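Local coordinates for protein ribonucleoside-diphosphate reductase, alpha chain (Actinobacillus ureae ATCC 25976, PDB 6DQX) that probably reduces ribonucleoside diphosphates to their deoxy forms, as the catalytic alpha subunit of a class Id ribonucleotide reductase, at residues I56-E61 with Y72-Y77; A63-I69 with Y314-V318; S388-A392 with G405-L411. All blocks are in the same frame, centred on the assembly; numbering follows the deposited sequence.

Contact 1 of 3, residues I56-E61 with Y72-Y77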
loop_
_atom_site.group_PDB
_atom_site.type_symbol
_atom_site.label_atom_id
_atom_site.label_comp_id
_atom_site.label_asym_id
_atom_site.label_seq_id
_atom_site.Cartn_x
_atom_site.Cartn_y
_atom_site.Cartn_z
ATOM N N ILE A 56 -18.346 10.499 -31.139
ATOM C CA ILE A 56 -18.787 11.884 -30.885
ATOM C C ILE A 56 -20.308 11.964 -30.870
ATOM O O ILE A 56 -20.904 12.589 -30.000
ATOM C CB ILE A 56 -18.183 12.876 -31.894
ATOM C CG1 ILE A 56 -16.658 12.953 -31.727
ATOM C CG2 ILE A 56 -18.826 14.247 -31.773
ATOM C CD1 ILE A 56 -15.958 13.475 -32.966
ATOM N N ARG A 57 -20.941 11.342 -31.858
ATOM C CA ARG A 57 -22.385 11.265 -31.876
ATOM C C ARG A 57 -22.957 10.608 -30.624
ATOM O O ARG A 57 -23.952 11.089 -30.082
ATOM C CB ARG A 57 -22.866 10.510 -33.143
ATOM C CG ARG A 57 -24.385 10.329 -33.224
ATOM C CD ARG A 57 -25.048 11.617 -33.707
ATOM N NE ARG A 57 -24.924 11.787 -35.171
ATOM C CZ ARG A 57 -25.076 12.944 -35.841
ATOM N NH1 ARG A 57 -25.357 14.098 -35.212
ATOM N NH2 ARG A 57 -24.930 12.958 -37.162
ATOM N N PHE A 58 -22.383 9.475 -30.198
ATOM C CA PHE A 58 -22.846 8.787 -29.001
ATOM C C PHE A 58 -22.732 9.693 -27.768
ATOM O O PHE A 58 -23.643 9.756 -26.960
ATOM C CB PHE A 58 -22.055 7.499 -28.753
ATOM C CG PHE A 58 -22.433 6.799 -27.483
ATOM C CD1 PHE A 58 -23.514 5.929 -27.453
ATOM C CD2 PHE A 58 -21.721 7.022 -26.309
ATOM C CE1 PHE A 58 -23.863 5.277 -26.280
ATOM C CE2 PHE A 58 -22.067 6.387 -25.135
ATOM C CZ PHE A 58 -23.145 5.522 -25.112
ATOM N N ILE A 59 -21.605 10.382 -27.648
ATOM C CA ILE A 59 -21.379 11.293 -26.494
ATOM C C ILE A 59 -22.439 12.403 -26.469
ATOM O O ILE A 59 -23.042 12.668 -25.417
ATOM C CB ILE A 59 -19.951 11.874 -26.540
ATOM C CG1 ILE A 59 -18.955 10.791 -26.179
ATOM C CG2 ILE A 59 -19.812 13.096 -25.615
ATOM C CD1 ILE A 59 -17.505 11.143 -26.447
ATOM N N ALA A 60 -22.674 13.022 -27.632
ATOM C CA ALA A 60 -23.685 14.087 -27.775
ATOM C C ALA A 60 -25.079 13.597 -27.401
ATOM O O ALA A 60 -25.803 14.260 -26.658
ATOM C CB ALA A 60 -23.715 14.601 -29.202
ATOM N N GLU A 61 -25.462 12.431 -27.933
ATOM C CA GLU A 61 -26.803 11.889 -27.674
ATOM C C GLU A 61 -26.947 11.445 -26.224
ATOM O O GLU A 61 -28.008 11.595 -25.633
ATOM C CB GLU A 61 -27.121 10.720 -28.625
ATOM C CG GLU A 61 -27.256 11.131 -30.085
ATOM C CD GLU A 61 -28.515 11.942 -30.396
ATOM O OE1 GLU A 61 -29.490 11.927 -29.601
ATOM O OE2 GLU A 61 -28.521 12.618 -31.448
ATOM N N TYR A 72 -30.308 19.397 -27.670
ATOM C CA TYR A 72 -28.982 19.560 -27.087
ATOM C C TYR A 72 -27.889 18.844 -27.899
ATOM O O TYR A 72 -26.843 19.437 -28.187
ATOM C CB TYR A 72 -28.972 19.131 -25.616
ATOM C CG TYR A 72 -27.610 19.327 -25.009
ATOM C CD1 TYR A 72 -27.236 20.553 -24.461
ATOM C CD2 TYR A 72 -26.667 18.297 -25.033
ATOM C CE1 TYR A 72 -25.958 20.722 -23.922
ATOM C CE2 TYR A 72 -25.401 18.474 -24.512
ATOM C CZ TYR A 72 -25.061 19.694 -23.952
ATOM O OH TYR A 72 -23.799 19.877 -23.449
ATOM N N ALA A 73 -28.128 17.574 -28.252
ATOM C CA ALA A 73 -27.145 16.761 -28.978
ATOM C C ALA A 73 -26.677 17.415 -30.266
ATOM O O ALA A 73 -25.477 17.457 -30.537
ATOM C CB ALA A 73 -27.699 15.371 -29.270
ATOM N N ASP A 74 -27.614 17.937 -31.052
ATOM C CA ASP A 74 -27.256 18.581 -32.315
ATOM C C ASP A 74 -26.453 19.871 -32.100
ATOM O O ASP A 74 -25.540 20.158 -32.878
ATOM C CB ASP A 74 -28.492 18.837 -33.198
ATOM C CG ASP A 74 -29.070 17.553 -33.788
ATOM O OD1 ASP A 74 -28.376 16.508 -33.849
ATOM O OD2 ASP A 74 -30.246 17.589 -34.178
ATOM N N LYS A 75 -26.753 20.590 -31.025
ATOM C CA LYS A 75 -25.950 21.782 -30.659
ATOM C C LYS A 75 -24.544 21.379 -30.270
ATOM O O LYS A 75 -23.579 21.912 -30.803
ATOM C CB LYS A 75 -26.591 22.571 -29.530
ATOM C CG LYS A 75 -27.599 23.602 -29.998
ATOM C CD LYS A 75 -28.003 24.569 -28.888
ATOM C CE LYS A 75 -26.898 25.561 -28.523
ATOM N NZ LYS A 75 -26.675 26.666 -29.511
ATOM N N PHE A 76 -24.437 20.408 -29.353
ATOM C CA PHE A 76 -23.121 19.905 -28.960
ATOM C C PHE A 76 -22.345 19.350 -30.159
ATOM O O PHE A 76 -21.160 19.645 -30.336
ATOM C CB PHE A 76 -23.296 18.853 -27.863
ATOM C CG PHE A 76 -22.012 18.295 -27.343
ATOM C CD1 PHE A 76 -21.450 17.174 -27.928
ATOM C CD2 PHE A 76 -21.417 18.825 -26.203
ATOM C CE1 PHE A 76 -20.268 16.634 -27.444
ATOM C CE2 PHE A 76 -20.247 18.282 -25.701
ATOM C CZ PHE A 76 -19.680 17.178 -26.312
ATOM N N TYR A 77 -23.018 18.564 -31.003
ATOM C CA TYR A 77 -22.390 17.994 -32.195
ATOM C C TYR A 77 -21.885 19.085 -33.149
ATOM O O TYR A 77 -20.745 19.012 -33.640
ATOM C CB TYR A 77 -23.367 17.043 -32.910
ATOM C CG TYR A 77 -22.737 16.219 -34.017
ATOM C CD1 TYR A 77 -22.053 15.035 -33.730
ATOM C CD2 TYR A 77 -22.829 16.613 -35.346
ATOM C CE1 TYR A 77 -21.485 14.276 -34.743
ATOM C CE2 TYR A 77 -22.257 15.856 -36.367
ATOM C CZ TYR A 77 -21.591 14.683 -36.052
ATOM O OH TYR A 77 -21.026 13.919 -37.045
HETATM O O HOH W 1 -26.408 14.534 -32.611
#
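I56 meets Y77 with its CG2 branch, which lies 3.9 Å from Y77 CD1, the two side chains crossing at about a right angle. One residue on, R57 treats the same ring quite differently. Its chain is bent at chi2 and chi3, and this double bend brings the guanidinium down flat on the tyrosine face. The planes are 20° apart, R57 CZ is 3.9 Å from the Y77 ring centroid, and NH1 sits over the middle of the ring: a stacked cation-pi pair. NH1 also donates to a water at the guanidinium edge, 2.8 Å from NH1. That water donates to D74 OD1 and E61 OE2, linking R57 to D74 where R57 NH1 and D74 OD1, 4.1 Å apart, are beyond a salt bridge.

The N-to-C directions of segments 56-61 and 72-77 differ by 136°, nearer antiparallel than parallel, as in a helical hairpin. I59 CG2 packs on F76 CE1, while the F76 ring also meets F315 and F85. The backbones come nearest at A60 CA and A73 CA, 4.5 Å apart. Their methyls touch, A60 CB to A73 CB 4.1 Å, and F76 CD1 closes on A60 CB at 3.7 Å. E61, bent at chi2, sets its carboxylate against the A73 methyl. E61 OE2 is 4.6 Å from D74 OD1, and the shared water probably eases their repulsion.

Contact 2 of 3, residues A63-I69 with Y314-V318. With MG (magnesium ion), chain E; EDO (1,2-ethanediol), chain F.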
loop_
_atom_site.group_PDB
_atom_site.type_symbol
_atom_site.label_atom_id
_atom_site.label_comp_id
_atom_site.label_asym_id
_atom_site.label_seq_id
_atom_site.Cartn_x
_atom_site.Cartn_y
_atom_site.Cartn_z
ATOM N N ALA A 63 -25.377 12.664 -23.617
ATOM C CA ALA A 63 -25.511 13.914 -22.847
ATOM C C ALA A 63 -26.928 14.502 -22.949
ATOM O O ALA A 63 -27.523 14.853 -21.940
ATOM C CB ALA A 63 -24.469 14.918 -23.293
ATOM N N GLU A 64 -27.474 14.582 -24.164
ATOM C CA GLU A 64 -28.856 15.036 -24.331
ATOM C C GLU A 64 -29.822 14.199 -23.504
ATOM O O GLU A 64 -30.700 14.733 -22.826
ATOM C CB GLU A 64 -29.292 14.989 -25.811
ATOM C CG GLU A 64 -30.790 15.275 -25.983
ATOM C CD GLU A 64 -31.218 15.518 -27.422
ATOM O OE1 GLU A 64 -30.585 16.332 -28.142
ATOM O OE2 GLU A 64 -32.243 14.921 -27.812
ATOM N N HIS A 65 -29.673 12.891 -23.571
ATOM C CA HIS A 65 -30.562 12.003 -22.843
ATOM C C HIS A 65 -30.512 12.272 -21.331
ATOM O O HIS A 65 -31.548 12.402 -20.702
ATOM C CB HIS A 65 -30.270 10.539 -23.147
ATOM C CG HIS A 65 -31.272 9.620 -22.538
ATOM N ND1 HIS A 65 -32.572 9.532 -22.996
ATOM C CD2 HIS A 65 -31.191 8.802 -21.463
ATOM C CE1 HIS A 65 -33.238 8.673 -22.243
ATOM N NE2 HIS A 65 -32.422 8.215 -21.310
ATOM N N LYS A 66 -29.313 12.424 -20.777
ATOM C CA LYS A 66 -29.152 12.700 -19.340
ATOM C C LYS A 66 -29.598 14.085 -18.908
ATOM O O LYS A 66 -30.079 14.251 -17.772
ATOM C CB LYS A 66 -27.704 12.435 -18.892
ATOM C CG LYS A 66 -27.256 10.995 -19.096
ATOM C CD LYS A 66 -28.037 10.046 -18.200
ATOM C CE LYS A 66 -27.579 8.620 -18.374
ATOM N NZ LYS A 66 -28.066 7.811 -17.229
ATOM N N LEU A 67 -29.453 15.081 -19.788
ATOM C CA LEU A 67 -29.938 16.437 -19.506
ATOM C C LEU A 67 -31.448 16.549 -19.636
ATOM O O LEU A 67 -32.039 17.436 -19.035
ATOM C CB LEU A 67 -29.302 17.466 -20.447
ATOM C CG LEU A 67 -27.835 17.768 -20.145
ATOM C CD1 LEU A 67 -27.113 18.436 -21.313
ATOM C CD2 LEU A 67 -27.736 18.606 -18.871
ATOM N N GLY A 68 -32.055 15.707 -20.480
ATOM C CA GLY A 68 -33.480 15.845 -20.829
ATOM C C GLY A 68 -33.807 17.109 -21.599
ATOM O O GLY A 68 -34.908 17.638 -21.486
ATOM N N ILE A 69 -32.856 17.611 -22.387
ATOM C CA ILE A 69 -33.037 18.869 -23.114
ATOM C C ILE A 69 -33.102 18.609 -24.616
ATOM O O ILE A 69 -32.092 18.239 -25.233
ATOM C CB ILE A 69 -31.903 19.892 -22.815
ATOM C CG1 ILE A 69 -31.867 20.223 -21.324
ATOM C CG2 ILE A 69 -32.084 21.163 -23.638
ATOM C CD1 ILE A 69 -30.693 21.090 -20.897
ATOM N N TYR A 314 -22.817 22.766 -19.405
ATOM C CA TYR A 314 -23.907 21.787 -19.274
ATOM C C TYR A 314 -23.367 20.376 -19.437
ATOM O O TYR A 314 -23.715 19.482 -18.668
ATOM C CB TYR A 314 -24.985 22.021 -20.317
ATOM C CG TYR A 314 -26.030 23.057 -19.969
ATOM C CD1 TYR A 314 -25.684 24.317 -19.490
ATOM C CD2 TYR A 314 -27.384 22.771 -20.138
ATOM C CE1 TYR A 314 -26.658 25.269 -19.203
ATOM C CE2 TYR A 314 -28.364 23.706 -19.848
ATOM C CZ TYR A 314 -28.001 24.951 -19.390
ATOM O OH TYR A 314 -28.982 25.874 -19.132
ATOM N N PHE A 315 -22.462 20.203 -20.403
ATOM C CA PHE A 315 -21.888 18.880 -20.668
ATOM C C PHE A 315 -21.074 18.394 -19.485
ATOM O O PHE A 315 -21.208 17.235 -19.067
ATOM C CB PHE A 315 -21.025 18.889 -21.935
ATOM C CG PHE A 315 -20.340 17.593 -22.203
ATOM C CD1 PHE A 315 -21.083 16.508 -22.604
ATOM C CD2 PHE A 315 -18.948 17.461 -22.064
ATOM C CE1 PHE A 315 -20.470 15.294 -22.862
ATOM C CE2 PHE A 315 -18.330 16.260 -22.328
ATOM C CZ PHE A 315 -19.091 15.180 -22.749
ATOM N N LEU A 316 -20.226 19.265 -18.947
ATOM C CA LEU A 316 -19.407 18.908 -17.791
ATOM C C LEU A 316 -20.249 18.595 -16.554
ATOM O O LEU A 316 -19.922 17.690 -15.780
ATOM C CB LEU A 316 -18.382 19.996 -17.515
ATOM C CG LEU A 316 -17.274 20.080 -18.581
ATOM C CD1 LEU A 316 -16.283 21.144 -18.201
ATOM C CD2 LEU A 316 -16.550 18.743 -18.775
ATOM N N ASP A 317 -21.379 19.278 -16.400
ATOM C CA ASP A 317 -22.265 18.929 -15.297
ATOM C C ASP A 317 -22.851 17.526 -15.444
ATOM O O ASP A 317 -22.934 16.811 -14.464
ATOM C CB ASP A 317 -23.366 19.951 -15.113
ATOM C CG ASP A 317 -24.046 19.823 -13.775
ATOM O OD1 ASP A 317 -23.339 19.879 -12.744
ATOM O OD2 ASP A 317 -25.290 19.675 -13.732
ATOM N N VAL A 318 -23.238 17.116 -16.649
ATOM C CA VAL A 318 -23.722 15.722 -16.813
ATOM C C VAL A 318 -22.620 14.690 -16.680
ATOM O O VAL A 318 -22.873 13.576 -16.233
ATOM C CB VAL A 318 -24.500 15.478 -18.124
ATOM C CG1 VAL A 318 -25.675 16.378 -18.169
ATOM C CG2 VAL A 318 -23.692 15.666 -19.379
HETATM MG MG MG E . -33.320 9.583 -25.402
HETATM C C1 EDO F . -28.232 16.145 -15.201
HETATM O O1 EDO F . -27.305 15.052 -15.120
HETATM C C2 EDO F . -27.540 17.487 -15.033
HETATM O O2 EDO F . -26.642 17.467 -13.930
HETATM O O HOH W 2 -32.536 11.381 -25.763
#
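Y314 and I69 touch at the rim of an aromatic ring, and the tyrosine can be followed through one end of the interface. Y314 CB faces L67, with L67 CD1 4.3 Å away. With CG anti to the carbonyl carbon (chi1 -84°), the ring starts out beside L391 of helix 367-395, against which CG rests. Farther along, CD2 and CE2 receive I69 CD1 in the ring plane, 3.7 Å from CE2, the two side chains crossing at about a right angle. At the tip, OH leaves the interface and hydrogen-bonds to E390.

The neighbouring residue F315 is also met edge-on: A63 CB lies near the plane of its ring, 3.8 Å from F315 CD1. V318 faces both A63 and L67, its CG2 4.1 Å from A63 CB; its other methyl is modelled too close to L67 for that spacing to be trusted. The end of helix 52-67 here packs across helix 308-327, whose segment 314-318 lies in the barrel-domain range of the family. Segments 63-67 and 314-318 cross at 77°, nearly perpendicular, so a few residues of each carry the contact. G68, with positive phi, ends the first helix and turns the chain toward I69.

Polar groups lie around this seam. H65 ND1 holds a magnesium ion at 2.5 Å, and a water is also bound to the metal. D317 OD2 accepts from O2 of an ethanediol at 2.6 Å, while OD1 forms a salt bridge to R344. No hydrogen bond crosses between the segments, which implies that shape and apolar burial, not directional bonding, hold them together.

Contact 3 of 3, residues S388-A392 with G405-L411. With EDO (1,2-ethanediol), chain F.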
loop_
_atom_site.group_PDB
_atom_site.type_symbol
_atom_site.label_atom_id
_atom_site.label_comp_id
_atom_site.label_asym_id
_atom_site.label_seq_id
_atom_site.Cartn_x
_atom_site.Cartn_y
_atom_site.Cartn_z
ATOM N N SER A 388 -23.982 27.875 -15.075
ATOM C CA SER A 388 -24.094 27.184 -13.781
ATOM C C SER A 388 -25.332 27.665 -13.012
ATOM O O SER A 388 -26.015 26.876 -12.371
ATOM C CB SER A 388 -22.866 27.414 -12.920
ATOM O OG SER A 388 -22.842 26.502 -11.845
ATOM N N GLN A 389 -25.626 28.959 -13.120
ATOM C CA GLN A 389 -26.882 29.514 -12.559
ATOM C C GLN A 389 -28.134 28.902 -13.187
ATOM O O GLN A 389 -29.054 28.535 -12.471
ATOM C CB GLN A 389 -26.897 31.050 -12.687
ATOM C CG GLN A 389 -25.861 31.750 -11.803
ATOM C CD GLN A 389 -25.611 33.199 -12.186
ATOM O OE1 GLN A 389 -25.969 33.640 -13.264
ATOM N NE2 GLN A 389 -24.975 33.929 -11.308
ATOM N N GLU A 390 -28.167 28.769 -14.516
ATOM C CA GLU A 390 -29.279 28.123 -15.235
ATOM C C GLU A 390 -29.422 26.647 -14.847
ATOM O O GLU A 390 -30.543 26.135 -14.658
ATOM C CB GLU A 390 -29.087 28.181 -16.756
ATOM C CG GLU A 390 -29.065 29.586 -17.342
ATOM C CD GLU A 390 -28.478 29.679 -18.746
ATOM O OE1 GLU A 390 -28.009 28.667 -19.353
ATOM O OE2 GLU A 390 -28.486 30.812 -19.259
ATOM N N LEU A 391 -28.280 25.969 -14.731
ATOM C CA LEU A 391 -28.282 24.588 -14.278
ATOM C C LEU A 391 -28.885 24.398 -12.884
ATOM O O LEU A 391 -29.534 23.383 -12.635
ATOM C CB LEU A 391 -26.868 24.003 -14.306
ATOM C CG LEU A 391 -26.274 23.700 -15.673
ATOM C CD1 LEU A 391 -24.741 23.547 -15.578
ATOM C CD2 LEU A 391 -26.910 22.455 -16.296
ATOM N N ALA A 392 -28.637 25.330 -11.957
ATOM C CA ALA A 392 -29.239 25.239 -10.631
ATOM C C ALA A 392 -30.771 25.432 -10.687
ATOM O O ALA A 392 -31.506 24.767 -9.954
ATOM C CB ALA A 392 -28.615 26.249 -9.692
ATOM N N GLY A 405 -27.074 29.944 -5.430
ATOM C CA GLY A 405 -27.607 30.299 -6.742
ATOM C C GLY A 405 -26.904 29.735 -7.962
ATOM O O GLY A 405 -27.148 30.205 -9.080
ATOM N N ARG A 406 -26.037 28.730 -7.773
ATOM C CA ARG A 406 -25.475 27.998 -8.897
ATOM C C ARG A 406 -25.326 26.526 -8.553
ATOM O O ARG A 406 -25.491 26.133 -7.395
ATOM C CB ARG A 406 -24.145 28.601 -9.341
ATOM C CG ARG A 406 -23.028 28.526 -8.312
ATOM C CD ARG A 406 -21.728 29.044 -8.921
ATOM N NE ARG A 406 -20.636 28.849 -7.967
ATOM C CZ ARG A 406 -20.425 29.549 -6.849
ATOM N NH1 ARG A 406 -21.202 30.577 -6.498
ATOM N NH2 ARG A 406 -19.393 29.235 -6.059
ATOM N N ARG A 407 -25.038 25.756 -9.596
ATOM C CA ARG A 407 -24.969 24.294 -9.556
ATOM C C ARG A 407 -23.578 23.753 -9.142
ATOM O O ARG A 407 -23.481 22.624 -8.624
ATOM C CB ARG A 407 -25.310 23.800 -10.967
ATOM C CG ARG A 407 -25.329 22.301 -11.218
ATOM C CD ARG A 407 -26.593 21.672 -10.725
ATOM N NE ARG A 407 -26.738 20.310 -11.240
ATOM C CZ ARG A 407 -27.432 19.356 -10.640
ATOM N NH1 ARG A 407 -28.068 19.596 -9.499
ATOM N NH2 ARG A 407 -27.485 18.145 -11.178
ATOM N N ASN A 408 -22.529 24.524 -9.440
ATOM C CA ASN A 408 -21.125 24.085 -9.393
ATOM C C ASN A 408 -20.282 25.043 -8.582
ATOM O O ASN A 408 -20.341 26.248 -8.788
ATOM C CB ASN A 408 -20.594 24.057 -10.802
ATOM C CG ASN A 408 -21.523 23.320 -11.735
ATOM O OD1 ASN A 408 -22.272 23.944 -12.504
ATOM N ND2 ASN A 408 -21.547 21.986 -11.623
ATOM N N THR A 409 -19.487 24.517 -7.645
ATOM C CA THR A 409 -18.737 25.391 -6.742
ATOM C C THR A 409 -17.681 26.184 -7.494
ATOM O O THR A 409 -17.457 27.381 -7.206
ATOM C CB THR A 409 -18.068 24.634 -5.579
ATOM O OG1 THR A 409 -17.260 23.583 -6.106
ATOM C CG2 THR A 409 -19.104 24.096 -4.617
ATOM N N THR A 410 -17.069 25.512 -8.473
ATOM C CA THR A 410 -16.111 26.096 -9.382
ATOM C C THR A 410 -16.476 25.714 -10.812
ATOM O O THR A 410 -17.081 24.669 -11.052
ATOM C CB THR A 410 -14.664 25.594 -9.089
ATOM O OG1 THR A 410 -14.582 24.180 -9.350
ATOM C CG2 THR A 410 -14.296 25.924 -7.643
ATOM N N LEU A 411 -16.091 26.567 -11.750
ATOM C CA LEU A 411 -16.352 26.405 -13.164
ATOM C C LEU A 411 -15.104 26.282 -14.051
ATOM O O LEU A 411 -15.176 25.580 -15.072
ATOM C CB LEU A 411 -17.187 27.585 -13.680
ATOM C CG LEU A 411 -18.704 27.540 -13.415
ATOM C CD1 LEU A 411 -19.309 26.243 -13.971
ATOM C CD2 LEU A 411 -19.034 27.709 -11.955
HETATM C C1 EDO F . -28.232 16.145 -15.201
HETATM O O1 EDO F . -27.305 15.052 -15.120
HETATM C C2 EDO F . -27.540 17.487 -15.033
HETATM O O2 EDO F . -26.642 17.467 -13.930
HETATM O O HOH W 3 -29.996 29.747 -10.175
#
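The carbonyl oxygen S388 O is gripped from opposite faces of its plane: A392 N makes the regular helical bond, and R407 N comes in from the loop, 3.1 Å from S388 O. The R407 donor stands 56° out of the carbonyl plane, and its bond is bent, with 139° at the hydrogen. The S388 side chain adds a second hold. With OG anti to the backbone N (chi1 -166°), the hydroxyl swings toward the loop and donates to N408 OD1 at 2.7 Å, tilted a little from the amide carbonyl plane. The same OG accepts a weak bond from R407 N, so a buried serine answers two successive loop residues. L411 CD1 closes over S388 CB at 3.9 Å.

Around this polar core the packing is close. A392 CB presses on the peptide between R406 and R407, 3.5 Å from R406 C, and L391 CB lies 3.7 Å from R407 CB. Farther out, a water donates to both Q389 O and G405 O, bridging helix and loop. R406 turns away along its extended chain and fastens the loop to itself, NH2 donating to T409 O at 2.9 Å nearly within the guanidinium plane. The bend of R407 at chi2 carries its guanidinium past L391: NH1 bonds to G396 O, NE forms a salt bridge with D317, and NH2 reaches the ethanediol O2 at 3.0 Å.

The loop is therefore strapped back on the end of the helix it follows. Helix 367-395 rests through L391 on helix 308-327, and beyond N408 backbone hydrogen bonds join T410 to L346, just before strand 347-351, and L411 to L348 within it, tying the loop to the barrel sheet of this family.

Contact 2 stands between the other two and touches both. Contacts 1 and 2 share helix 52-67 and have centres 10 Å apart; E64 OE1 joins them by accepting from A73 N at 2.8 Å, and Y72 OH, hydrogen-bonded to V311, packs 3.3 Å from F315 CB. Contacts 2 and 3 are 14 Å apart, centre to centre, and one ethanediol, probably from crystallisation, touches both. Contacts 1 and 3 do not meet, being about 8 Å apart at their nearest atoms; segment 314-318 of contact 2 touches both. The magnesium ion on H65 of contact 2 also lies about 6 Å from the side chain of E61 in contact 1.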